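Local coordinates for sortase B (PDB 5YFK), which belongs to the class B sortases, cysteine transpeptidases that as a family attach surface proteins to the bacterial cell wall, at residues D105-V110 with I203-T208; G92-D97 with T119-I124. The protein carries 1 engineered substitution. All blocks are in the same frame, centred on the assembly; numbering follows the deposited sequence.

Contact 1: residues D105-V110 with I203-T208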
loop_
_atom_site.group_PDB
_atom_site.type_symbol
_atom_site.label_atom_id
_atom_site.label_comp_id
_atom_site.label_asym_id
_atom_site.label_seq_id
_atom_site.Cartn_x
_atom_site.Cartn_y
_atom_site.Cartn_z
ATOM N N ASP A 105 -7.449 12.357 4.126
ATOM C CA ASP A 105 -7.199 11.442 5.244
ATOM C C ASP A 105 -5.700 11.397 5.644
ATOM O O ASP A 105 -4.811 11.446 4.789
ATOM C CB ASP A 105 -7.701 10.043 4.891
ATOM C CG ASP A 105 -9.220 9.954 4.826
ATOM O OD1 ASP A 105 -9.917 10.934 5.200
ATOM O OD2 ASP A 105 -9.707 8.912 4.341
ATOM N N SER A 106 -5.428 11.264 6.941
ATOM C CA SER A 106 -4.036 11.174 7.417
ATOM C C SER A 106 -3.440 9.749 7.300
ATOM O O SER A 106 -2.223 9.577 7.393
ATOM C CB SER A 106 -3.921 11.709 8.853
ATOM O OG SER A 106 -3.705 13.115 8.837
ATOM N N ASN A 107 -4.289 8.742 7.095
ATOM C CA ASN A 107 -3.812 7.349 6.891
ATOM C C ASN A 107 -4.410 6.813 5.609
ATOM O O ASN A 107 -5.622 6.671 5.510
ATOM C CB ASN A 107 -4.226 6.462 8.050
ATOM C CG ASN A 107 -3.633 5.064 7.980
ATOM O OD1 ASN A 107 -2.704 4.783 7.194
ATOM N ND2 ASN A 107 -4.141 4.183 8.834
ATOM N N ILE A 108 -3.552 6.550 4.639
ATOM C CA ILE A 108 -3.959 5.923 3.388
ATOM C C ILE A 108 -3.777 4.417 3.577
ATOM O O ILE A 108 -2.677 3.939 3.858
ATOM C CB ILE A 108 -3.100 6.430 2.231
ATOM C CG1 ILE A 108 -3.208 7.961 2.138
ATOM C CG2 ILE A 108 -3.512 5.738 0.923
ATOM C CD1 ILE A 108 -2.118 8.626 1.325
ATOM N N VAL A 109 -4.858 3.674 3.395
ATOM C CA VAL A 109 -4.817 2.255 3.709
ATOM C C VAL A 109 -4.984 1.443 2.462
ATOM O O VAL A 109 -5.959 1.615 1.720
ATOM C CB VAL A 109 -5.916 1.878 4.723
ATOM C CG1 VAL A 109 -5.971 0.372 4.932
ATOM C CG2 VAL A 109 -5.668 2.596 6.033
ATOM N N VAL A 110 -4.015 0.558 2.214
ATOM C CA VAL A 110 -3.958 -0.161 0.965
ATOM C C VAL A 110 -3.867 -1.664 1.250
ATOM O O VAL A 110 -3.082 -2.087 2.111
ATOM C CB VAL A 110 -2.746 0.309 0.115
ATOM C CG1 VAL A 110 -2.643 -0.443 -1.193
ATOM C CG2 VAL A 110 -2.822 1.807 -0.127
ATOM N N ILE A 203 0.475 9.108 7.075
ATOM C CA ILE A 203 0.963 7.753 7.007
ATOM C C ILE A 203 0.295 6.930 5.909
ATOM O O ILE A 203 -0.819 7.229 5.476
ATOM C CB ILE A 203 0.875 7.020 8.362
ATOM C CG1 ILE A 203 -0.561 7.003 8.900
ATOM C CG2 ILE A 203 1.867 7.664 9.345
ATOM C CD1 ILE A 203 -0.786 5.981 10.015
ATOM N N LEU A 204 0.960 5.822 5.603
ATOM C CA LEU A 204 0.538 4.849 4.617
ATOM C C LEU A 204 0.581 3.475 5.282
ATOM O O LEU A 204 1.584 3.113 5.918
ATOM C CB LEU A 204 1.509 4.853 3.443
ATOM C CG LEU A 204 1.242 3.858 2.300
ATOM C CD1 LEU A 204 -0.082 3.995 1.584
ATOM C CD2 LEU A 204 2.364 3.962 1.304
ATOM N N THR A 205 -0.531 2.769 5.227
ATOM C CA THR A 205 -0.626 1.439 5.832
ATOM C C THR A 205 -0.852 0.415 4.735
ATOM O O THR A 205 -1.835 0.511 3.996
ATOM C CB THR A 205 -1.792 1.399 6.828
ATOM O OG1 THR A 205 -1.602 2.420 7.822
ATOM C CG2 THR A 205 -1.974 0.018 7.472
ATOM N N LEU A 206 -0.003 -0.607 4.698
ATOM C CA LEU A 206 -0.134 -1.684 3.728
ATOM C C LEU A 206 -0.501 -2.971 4.427
ATOM O O LEU A 206 0.143 -3.342 5.395
ATOM C CB LEU A 206 1.180 -1.905 2.968
ATOM C CG LEU A 206 1.854 -0.682 2.340
ATOM C CD1 LEU A 206 3.129 -1.085 1.629
ATOM C CD2 LEU A 206 0.912 0.049 1.405
ATOM N N ILE A 207 -1.556 -3.619 3.939
ATOM C CA ILE A 207 -2.124 -4.784 4.608
ATOM C C ILE A 207 -2.237 -5.956 3.668
ATOM O O ILE A 207 -2.846 -5.856 2.582
ATOM C CB ILE A 207 -3.502 -4.462 5.226
ATOM C CG1 ILE A 207 -3.340 -3.388 6.316
ATOM C CG2 ILE A 207 -4.107 -5.711 5.836
ATOM C CD1 ILE A 207 -4.663 -2.786 6.753
ATOM N N THR A 208 -1.786 -7.110 4.156
ATOM C CA THR A 208 -1.966 -8.339 3.459
ATOM C C THR A 208 -2.262 -9.501 4.416
ATOM O O THR A 208 -2.227 -9.335 5.639
ATOM C CB THR A 208 -0.782 -8.654 2.529
ATOM O OG1 THR A 208 -1.136 -9.711 1.649
ATOM C CG2 THR A 208 0.486 -9.051 3.277
#
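Strands 107-110 and 203-208 run parallel, their axes 4.6 Å apart at closest approach and 18° from aligned, as neighbours in the beta-sheet of the sortase beta-barrel fold. Five backbone hydrogen bonds fix the register: Ile203 N to Ser106 O, Ile108 N to Ile203 O, Thr205 N to Ile108 O, Val110 N to Thr205 O and Ile207 N to Val110 O. The Thr205 N to Ile108 O bond, at 2.8 Å, is the straightest (175° at the hydrogen). On one face Leu204 CD1 touches both Ile108 CG2 and Val110 CG2, each at 3.9 Å, and Val110 CB meets Leu206 CD2; Phe57 and Ile59 of strand 55-61 pack on this apolar face. The other face carries Asn107, Val109, Ile203 and Thr205, with helix 174-186 over Asn107 and Ile203. There Ile203 CG1 takes the crowded position between backbone N and carbonyl carbon (chi1 57°), and the extended second torsion then carries CD1 to 3.6 Å from Asn107 CG. Asn107 holds CG anti to its own backbone N, and Lys168 O accepts a hydrogen bond from ND2. Thr205 OG1 donates to a lone pair of Asn107 OD1, in the carbonyl plane, at 2.7 Å.

Contact 2: residues G92-D97 with T119-I124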
loop_
_atom_site.group_PDB
_atom_site.type_symbol
_atom_site.label_atom_id
_atom_site.label_comp_id
_atom_site.label_asym_id
_atom_site.label_seq_id
_atom_site.Cartn_x
_atom_site.Cartn_y
_atom_site.Cartn_z
ATOM N N GLY A 92 -6.694 -10.714 -7.958
ATOM C CA GLY A 92 -7.306 -9.398 -7.744
ATOM C C GLY A 92 -6.369 -8.239 -8.060
ATOM O O GLY A 92 -5.638 -8.246 -9.057
ATOM N N SER A 93 -6.544 -7.160 -7.319
ATOM C CA SER A 93 -5.821 -5.928 -7.573
ATOM C C SER A 93 -5.286 -5.393 -6.254
ATOM O O SER A 93 -5.700 -5.833 -5.168
ATOM C CB SER A 93 -6.723 -4.887 -8.247
ATOM O OG SER A 93 -7.294 -5.398 -9.444
ATOM N N ILE A 94 -4.356 -4.449 -6.342
ATOM C CA ILE A 94 -3.988 -3.681 -5.139
ATOM C C ILE A 94 -4.962 -2.516 -5.006
ATOM O O ILE A 94 -5.227 -1.807 -5.993
ATOM C CB ILE A 94 -2.574 -3.130 -5.250
ATOM C CG1 ILE A 94 -1.591 -4.245 -5.612
ATOM C CG2 ILE A 94 -2.169 -2.444 -3.944
ATOM C CD1 ILE A 94 -1.620 -5.472 -4.727
ATOM N N PHE A 95 -5.614 -2.412 -3.851
ATOM C CA PHE A 95 -6.666 -1.402 -3.689
ATOM C C PHE A 95 -6.606 -0.628 -2.398
ATOM O O PHE A 95 -6.229 -1.140 -1.340
ATOM C CB PHE A 95 -8.064 -2.009 -3.898
ATOM C CG PHE A 95 -8.431 -3.076 -2.908
ATOM C CD1 PHE A 95 -8.118 -4.394 -3.144
ATOM C CD2 PHE A 95 -9.121 -2.760 -1.751
ATOM C CE1 PHE A 95 -8.399 -5.369 -2.197
ATOM C CE2 PHE A 95 -9.479 -3.739 -0.844
ATOM C CZ PHE A 95 -9.196 -5.058 -1.117
ATOM N N VAL A 96 -6.971 0.641 -2.518
ATOM C CA VAL A 96 -7.083 1.536 -1.378
ATOM C C VAL A 96 -8.473 1.400 -0.752
ATOM O O VAL A 96 -9.478 1.120 -1.432
ATOM C CB VAL A 96 -6.759 3.011 -1.743
ATOM C CG1 VAL A 96 -7.594 3.486 -2.916
ATOM C CG2 VAL A 96 -6.924 3.927 -0.533
ATOM N N ASP A 97 -8.498 1.493 0.565
ATOM C CA ASP A 97 -9.734 1.378 1.324
ATOM C C ASP A 97 -10.843 2.202 0.699
ATOM O O ASP A 97 -10.642 3.381 0.385
ATOM C CB ASP A 97 -9.500 1.870 2.749
ATOM C CG ASP A 97 -10.598 1.440 3.707
ATOM O OD1 ASP A 97 -10.400 0.456 4.455
ATOM O OD2 ASP A 97 -11.703 1.994 3.614
ATOM N N THR A 119 3.419 -12.986 -5.563
ATOM C CA THR A 119 2.799 -11.922 -6.353
ATOM C C THR A 119 1.928 -11.012 -5.488
ATOM O O THR A 119 1.614 -11.361 -4.374
ATOM C CB THR A 119 1.908 -12.482 -7.477
ATOM O OG1 THR A 119 0.851 -13.271 -6.911
ATOM C CG2 THR A 119 2.736 -13.327 -8.439
ATOM N N MET A 120 1.530 -9.872 -6.052
ATOM C CA MET A 120 0.688 -8.874 -5.361
ATOM C C MET A 120 1.432 -8.391 -4.118
ATOM O O MET A 120 2.559 -7.902 -4.249
ATOM C CB MET A 120 -0.691 -9.407 -5.052
ATOM C CG MET A 120 -1.392 -9.975 -6.296
ATOM S SD MET A 120 -1.258 -9.007 -7.833
ATOM C CE MET A 120 -2.397 -7.665 -7.544
ATOM N N PHE A 121 0.834 -8.542 -2.947
ATOM C CA PHE A 121 1.483 -8.078 -1.676
ATOM C C PHE A 121 2.173 -9.223 -0.905
ATOM O O PHE A 121 2.615 -9.026 0.252
ATOM C CB PHE A 121 0.460 -7.373 -0.767
ATOM C CG PHE A 121 0.415 -5.854 -0.888
ATOM C CD1 PHE A 121 0.947 -5.186 -1.984
ATOM C CD2 PHE A 121 -0.456 -5.132 -0.059
ATOM C CE1 PHE A 121 0.837 -3.798 -2.114
ATOM C CE2 PHE A 121 -0.553 -3.751 -0.166
ATOM C CZ PHE A 121 0.085 -3.080 -1.201
ATOM N N ALA A 122 2.461 -10.346 -1.572
ATOM C CA ALA A 122 3.185 -11.439 -0.905
ATOM C C ALA A 122 4.433 -10.909 -0.213
ATOM O O ALA A 122 4.747 -11.282 0.919
ATOM C CB ALA A 122 3.575 -12.518 -1.909
ATOM N N GLN A 123 5.188 -10.072 -0.913
ATOM C CA GLN A 123 6.501 -9.661 -0.403
ATOM C C GLN A 123 6.493 -8.702 0.742
ATOM O O GLN A 123 7.534 -8.487 1.375
ATOM C CB GLN A 123 7.410 -9.178 -1.540
ATOM C CG GLN A 123 7.817 -10.337 -2.415
ATOM C CD GLN A 123 9.031 -10.038 -3.275
ATOM O OE1 GLN A 123 9.550 -8.909 -3.279
ATOM N NE2 GLN A 123 9.354 -10.978 -4.143
ATOM N N ILE A 124 5.310 -8.244 1.150
ATOM C CA ILE A 124 5.201 -7.532 2.434
ATOM C C ILE A 124 5.723 -8.362 3.610
ATOM O O ILE A 124 6.345 -7.840 4.556
ATOM C CB ILE A 124 3.734 -7.116 2.699
ATOM C CG1 ILE A 124 3.238 -6.150 1.623
ATOM C CG2 ILE A 124 3.603 -6.538 4.082
ATOM C CD1 ILE A 124 3.978 -4.845 1.474
#
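A type II' beta turn, Thr119 to Ala122, in the loop between strand 107-111 and helix 130-135 brings two side chains onto strand 94-96 of the sortase barrel. The turn is closed by Ala122 N hydrogen-bonding to Thr119 O at 3.1 Å, and it places Met120 at its second position with a positive phi of 60°, a conformation uncommon for a residue with a side chain. Both Met120 and Phe121 thereby direct their CB atoms at the strand, where Ile94 points back at them. The Ile94 side chain divides its work between its branches. CD1 sits over one face of the Phe121 ring, 4.2 Å from the centroid and 28° off the ring normal, a CH-pi contact. CG2 meets the far end of the same ring, 3.6 Å from Phe121 CZ. Ile94 and Met120 run alongside one another with opposed directions, and the methionine chain, bent at both chi2 and chi3 (-76° at the latter), folds its methyl group back to the strand. Met120 CE consequently rests 3.7 Å from Ile94 CD1. The same methyl lies 3.6 Å from Gly92 O. Val110 touches both Ile94 and Phe121, while Leu206 and Thr208 also pack on the phenyl ring. Met120 lies about 4 Å, side chain to side chain, from His113, the predicted proton donor/acceptor, so the contact adjoins the active site. With no hydrogen bond crossing between the segments and all five touching residues buried, the loop is held to the strand here by dispersion and CH-pi attraction, at most modestly aided by the methyl group beside the Gly92 carbonyl oxygen.

Overall arrangement
From the N terminus the segments come in the order 92-97, 105-110, 119-124 and 203-208, so the two contacts cross rather than nest. Contact 2 closes a short loop with 21 residues between its segments, which takes in strand 107-111 and His113. In contact 1, 92 residues lie between the segments, 26 of them helical and 21 in strands, and the second segment leads to the engineered Ser209 at the predicted nucleophile position. Their centres lie 12 Å apart, yet they touch: Val110 CG1 packs 3.4 Å from Ile94 CG2, and Asp97 N probably hydrogen-bonds to Val109 O. Strand 107-111 thus sits between strands 94-96 and 203-210, and from the 119-124 loop Phe121 CD2 packs 3.6 Å from Ile207 O.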